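Local coordinates for protein sulfur oxygenase/reductase (Halothiobacillus neapolitanus, PDB 6QPA) that probably catalyses the oxygen-dependent disproportionation of elemental sulfur, as a 24-subunit oxygenase/reductase that holds one iron ion in each chain, at residues 140-143 with 149-152; 254-259 with 307-312. All blocks are in the same frame, centred on the assembly; numbering follows the deposited sequence.

Contact 1 of 2, residues 140-143 with 149-152; sequences GDSF and VPKV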
loop_
_atom_site.group_PDB
_atom_site.type_symbol
_atom_site.label_atom_id
_atom_site.label_comp_id
_atom_site.label_asym_id
_atom_site.label_seq_id
_atom_site.Cartn_x
_atom_site.Cartn_y
_atom_site.Cartn_z
ATOM N N GLY A 140 52.366 2.413 39.555
ATOM C CA GLY A 140 53.351 3.204 40.276
ATOM C C GLY A 140 53.512 2.766 41.719
ATOM O O GLY A 140 54.632 2.690 42.235
ATOM N N ASP A 141 52.397 2.468 42.395
ATOM C CA ASP A 141 52.486 2.035 43.785
ATOM C C ASP A 141 53.191 0.692 43.889
ATOM O O ASP A 141 53.986 0.469 44.809
ATOM C CB ASP A 141 51.089 1.939 44.394
ATOM C CG ASP A 141 50.419 3.296 44.550
ATOM O OD1 ASP A 141 51.069 4.340 44.296
ATOM O OD2 ASP A 141 49.214 3.305 44.882
ATOM N N SER A 142 52.932 -0.202 42.934
ATOM C CA SER A 142 53.586 -1.505 42.938
ATOM C C SER A 142 55.093 -1.356 42.791
ATOM O O SER A 142 55.856 -2.015 43.505
ATOM C CB SER A 142 53.015 -2.385 41.827
ATOM O OG SER A 142 51.675 -2.750 42.116
ATOM N N PHE A 143 55.546 -0.484 41.888
ATOM C CA PHE A 143 56.987 -0.287 41.758
ATOM C C PHE A 143 57.580 0.291 43.034
ATOM O O PHE A 143 58.600 -0.201 43.531
ATOM C CB PHE A 143 57.302 0.618 40.569
ATOM C CG PHE A 143 57.073 -0.038 39.250
ATOM C CD1 PHE A 143 56.890 -1.408 39.174
ATOM C CD2 PHE A 143 57.060 0.697 38.086
ATOM C CE1 PHE A 143 56.677 -2.029 37.961
ATOM C CE2 PHE A 143 56.848 0.082 36.868
ATOM C CZ PHE A 143 56.655 -1.283 36.807
ATOM N N VAL A 149 53.079 -6.279 40.134
ATOM C CA VAL A 149 51.842 -5.711 39.594
ATOM C C VAL A 149 50.828 -6.829 39.400
ATOM O O VAL A 149 51.177 -7.886 38.848
ATOM C CB VAL A 149 52.111 -4.990 38.276
ATOM C CG1 VAL A 149 50.802 -4.364 37.763
ATOM C CG2 VAL A 149 53.198 -3.942 38.465
ATOM N N PRO A 150 49.589 -6.664 39.844
ATOM C CA PRO A 150 48.594 -7.723 39.677
ATOM C C PRO A 150 48.026 -7.753 38.261
ATOM O O PRO A 150 48.203 -6.830 37.454
ATOM C CB PRO A 150 47.514 -7.338 40.690
ATOM C CG PRO A 150 47.597 -5.838 40.731
ATOM C CD PRO A 150 49.061 -5.525 40.619
ATOM N N LYS A 151 47.343 -8.860 37.967
ATOM C CA LYS A 151 46.401 -8.875 36.854
ATOM C C LYS A 151 45.305 -7.832 37.087
ATOM O O LYS A 151 44.898 -7.563 38.226
ATOM C CB LYS A 151 45.786 -10.273 36.715
ATOM C CG LYS A 151 46.799 -11.414 36.432
ATOM C CD LYS A 151 47.651 -11.085 35.168
ATOM C CE LYS A 151 48.373 -12.317 34.592
ATOM N NZ LYS A 151 47.376 -13.153 33.843
ATOM N N VAL A 152 44.820 -7.229 36.011
ATOM C CA VAL A 152 43.819 -6.166 36.137
ATOM C C VAL A 152 42.426 -6.786 36.192
ATOM O O VAL A 152 41.955 -7.353 35.202
ATOM C CB VAL A 152 43.917 -5.139 35.004
ATOM C CG1 VAL A 152 42.785 -4.139 35.154
ATOM C CG2 VAL A 152 45.256 -4.419 35.069
#
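Val149 meets the last turn of helix 135-144 with one of its two methyls, CG2, which touches both Ser142 and Phe143. The closer approach is to the serine, where CG2 of Val149 lies 3.7 Å from CB of Ser142. The same methyl stands 4.0 Å from CE1 of Phe143, reaching the ring at a slant. The valine torsion explains this double use: CG1 is anti to the backbone N (chi1 -178°), which leaves CG2 anti to the carbonyl carbon and turned to the helix. In Phe143 the CB bond itself does not aim at the loop, yet CE1 reaches the methyl. The ring is poorly ordered, so its part in the contact is less certain.

The hydroxyl of Ser142 makes its hydrogen bond within the helix. With OG beside the backbone N (chi1 -69°), it bonds to the carbonyl O of Val138 one turn earlier, and its nearest neighbours in the loop are carbons: CD of Pro150 is 4.1 Å from OG of Ser142, and CA of Val149 is 3.9 Å from that oxygen. Other subunits adjoin this small, largely apolar patch. Phe143 meets Phe143 of both the second and the third subunit, and the carbonyl O of Val149 accepts a hydrogen bond from Gln137 of the second subunit.

The chain leaving helix 135-144 thus folds back over it, Val149 on Leu139 and Pro150 on Val138, and runs into strand 153-154, which pairs in parallel with strand 129-130, at a subunit interface.

Contact 2 of 2, residues 254-259 with 307-312; sequences LVHIEW and LWRKHL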
loop_
_atom_site.group_PDB
_atom_site.type_symbol
_atom_site.label_atom_id
_atom_site.label_comp_id
_atom_site.label_asym_id
_atom_site.label_seq_id
_atom_site.Cartn_x
_atom_site.Cartn_y
_atom_site.Cartn_z
ATOM N N LEU A 254 33.611 -25.465 44.544
ATOM C CA LEU A 254 33.390 -24.488 43.486
ATOM C C LEU A 254 34.717 -23.840 43.144
ATOM O O LEU A 254 35.363 -23.250 44.017
ATOM C CB LEU A 254 32.391 -23.420 43.905
ATOM C CG LEU A 254 31.021 -24.006 44.186
ATOM C CD1 LEU A 254 30.024 -22.879 44.476
ATOM C CD2 LEU A 254 30.600 -24.816 42.974
ATOM N N VAL A 255 35.114 -23.936 41.880
ATOM C CA VAL A 255 36.353 -23.334 41.416
ATOM C C VAL A 255 36.002 -22.017 40.729
ATOM O O VAL A 255 35.447 -22.003 39.627
ATOM C CB VAL A 255 37.119 -24.289 40.493
ATOM C CG1 VAL A 255 38.341 -23.582 39.893
ATOM C CG2 VAL A 255 37.532 -25.548 41.282
ATOM N N HIS A 256 36.355 -20.908 41.373
ATOM C CA HIS A 256 36.003 -19.562 40.920
ATOM C C HIS A 256 37.181 -19.007 40.123
ATOM O O HIS A 256 38.288 -18.908 40.655
ATOM C CB HIS A 256 35.673 -18.708 42.146
ATOM C CG HIS A 256 35.534 -17.235 41.890
ATOM N ND1 HIS A 256 34.379 -16.544 42.183
ATOM C CD2 HIS A 256 36.429 -16.307 41.478
ATOM C CE1 HIS A 256 34.550 -15.263 41.917
ATOM N NE2 HIS A 256 35.791 -15.090 41.496
ATOM N N ILE A 257 36.968 -18.718 38.838
ATOM C CA ILE A 257 38.034 -18.198 37.980
ATOM C C ILE A 257 37.556 -16.932 37.285
ATOM O O ILE A 257 36.505 -16.928 36.634
ATOM C CB ILE A 257 38.498 -19.222 36.930
ATOM C CG1 ILE A 257 38.659 -20.614 37.560
ATOM C CG2 ILE A 257 39.811 -18.748 36.316
ATOM C CD1 ILE A 257 38.956 -21.694 36.560
ATOM N N GLU A 258 38.364 -15.884 37.365
ATOM C CA GLU A 258 38.055 -14.619 36.728
ATOM C C GLU A 258 38.900 -14.466 35.476
ATOM O O GLU A 258 40.075 -14.861 35.443
ATOM C CB GLU A 258 38.280 -13.449 37.688
ATOM C CG GLU A 258 37.536 -13.680 38.976
ATOM C CD GLU A 258 37.382 -12.460 39.866
ATOM O OE1 GLU A 258 36.575 -12.569 40.803
ATOM O OE2 GLU A 258 38.038 -11.416 39.653
ATOM N N TRP A 259 38.268 -13.931 34.435
ATOM C CA TRP A 259 38.861 -13.803 33.116
ATOM C C TRP A 259 38.532 -12.429 32.557
ATOM O O TRP A 259 37.516 -11.822 32.913
ATOM C CB TRP A 259 38.333 -14.875 32.153
ATOM C CG TRP A 259 38.621 -16.284 32.555
ATOM C CD1 TRP A 259 37.825 -17.102 33.302
ATOM C CD2 TRP A 259 39.778 -17.057 32.212
ATOM N NE1 TRP A 259 38.410 -18.335 33.447
ATOM C CE2 TRP A 259 39.613 -18.337 32.788
ATOM C CE3 TRP A 259 40.944 -16.788 31.494
ATOM C CZ2 TRP A 259 40.578 -19.357 32.661
ATOM C CZ3 TRP A 259 41.905 -17.815 31.356
ATOM C CH2 TRP A 259 41.704 -19.080 31.933
ATOM N N LEU A 307 36.075 -5.105 48.902
ATOM C CA LEU A 307 37.125 -4.913 49.901
ATOM C C LEU A 307 37.501 -6.200 50.630
ATOM O O LEU A 307 38.607 -6.294 51.170
ATOM C CB LEU A 307 36.748 -3.815 50.888
ATOM C CG LEU A 307 37.158 -2.484 50.233
ATOM C CD1 LEU A 307 35.969 -1.723 49.609
ATOM C CD2 LEU A 307 38.027 -1.613 51.146
ATOM N N TRP A 308 36.623 -7.195 50.647
ATOM C CA TRP A 308 36.989 -8.479 51.228
ATOM C C TRP A 308 38.209 -9.095 50.543
ATOM O O TRP A 308 38.957 -9.851 51.168
ATOM C CB TRP A 308 35.799 -9.415 51.132
ATOM C CG TRP A 308 35.417 -9.748 49.724
ATOM C CD1 TRP A 308 34.606 -9.031 48.896
ATOM C CD2 TRP A 308 35.837 -10.900 48.981
ATOM N NE1 TRP A 308 34.489 -9.674 47.682
ATOM C CE2 TRP A 308 35.227 -10.828 47.719
ATOM C CE3 TRP A 308 36.650 -11.998 49.277
ATOM C CZ2 TRP A 308 35.424 -11.799 46.743
ATOM C CZ3 TRP A 308 36.841 -12.960 48.313
ATOM C CH2 TRP A 308 36.226 -12.863 47.064
ATOM N N ARG A 309 38.416 -8.808 49.255
ATOM C CA ARG A 309 39.569 -9.375 48.566
ATOM C C ARG A 309 40.875 -8.882 49.153
ATOM O O ARG A 309 41.874 -9.608 49.123
ATOM C CB ARG A 309 39.548 -9.023 47.092
ATOM C CG ARG A 309 38.327 -9.445 46.358
ATOM C CD ARG A 309 38.355 -8.825 44.950
ATOM N NE ARG A 309 37.438 -9.595 44.160
ATOM C CZ ARG A 309 37.730 -10.255 43.053
ATOM N NH1 ARG A 309 38.945 -10.212 42.490
ATOM N NH2 ARG A 309 36.753 -10.953 42.502
ATOM N N LYS A 310 40.881 -7.661 49.699
ATOM C CA LYS A 310 42.113 -7.039 50.163
ATOM C C LYS A 310 42.751 -7.812 51.307
ATOM O O LYS A 310 43.967 -7.718 51.496
ATOM C CB LYS A 310 41.857 -5.587 50.590
ATOM C CG LYS A 310 41.564 -4.617 49.441
ATOM C CD LYS A 310 41.947 -3.151 49.764
ATOM C CE LYS A 310 41.598 -2.193 48.590
ATOM N NZ LYS A 310 42.268 -0.840 48.633
ATOM N N HIS A 311 41.977 -8.586 52.062
ATOM C CA HIS A 311 42.524 -9.416 53.131
ATOM C C HIS A 311 42.165 -10.878 52.859
ATOM O O HIS A 311 41.268 -11.451 53.482
ATOM C CB HIS A 311 42.050 -8.947 54.518
ATOM C CG HIS A 311 40.654 -8.408 54.545
ATOM N ND1 HIS A 311 39.544 -9.221 54.647
ATOM C CD2 HIS A 311 40.189 -7.136 54.516
ATOM C CE1 HIS A 311 38.455 -8.473 54.664
ATOM N NE2 HIS A 311 38.818 -7.204 54.586
ATOM N N LEU A 312 42.887 -11.476 51.919
ATOM C CA LEU A 312 42.904 -12.908 51.682
ATOM C C LEU A 312 44.309 -13.436 51.989
ATOM O O LEU A 312 45.141 -12.734 52.570
ATOM C CB LEU A 312 42.485 -13.227 50.244
ATOM C CG LEU A 312 40.996 -13.148 49.931
ATOM C CD1 LEU A 312 40.761 -13.284 48.452
ATOM C CD2 LEU A 312 40.259 -14.234 50.694
#
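The guanidinium of Arg309 meets the carboxylate of Glu258 at its edge, the two planes 38° apart, while the imidazole of His256 has the same carboxylate at its own edge. One face of the Trp308 ring carries the aliphatic part of the neighbouring arginine, with CG of Arg309 3.6 Å above the ring plane and over its centre.

Two bonds form the salt bridge. NH2 of Arg309 donates to OE1 of Glu258 at a very short 2.4 Å, a value that is doubtful in detail, and NH1 of Arg309 lies 3.2 Å from OE2 of Glu258, which it meets from above the carboxylate plane. The two side chains come from opposite directions, and both are extended, together bridging the 13.0 Å between CA of Glu258 and CA of Arg309. From within the strand, NE2 of His256 donates almost straight (168°) to the anti lone pair of OE1 of Glu258, at 2.7 Å.

Arg158 forms a second salt bridge with OE2 of Glu258, and ND1 of His256 is hydrogen-bonded to OH of Tyr79. This buried charge network ties the segment after strand 290-305 to strand 251-259 of the antiparallel sheet, a fold consistent with the family's dimeric alpha-beta barrel clan.

Both segments of contact 1 precede those of contact 2 in the chain. The centres of the contacts are about 17 Å apart, their nearest atoms about 7 Å, and they do not meet. They use different elements: contact 1 joins helix 135-144 to the loop that leads into strand 153-154, about 26 Å from the centre of the chain to the centre of the contact, whereas contact 2 lies about 9 Å from it by the same measure. Contact 1 therefore sits at the periphery, by the subunit junctions, while contact 2 ties the chain's C-terminal segment to the central sheet. Both reach the third subunit, and both lie away from the iron site of His88, His92 and Glu116.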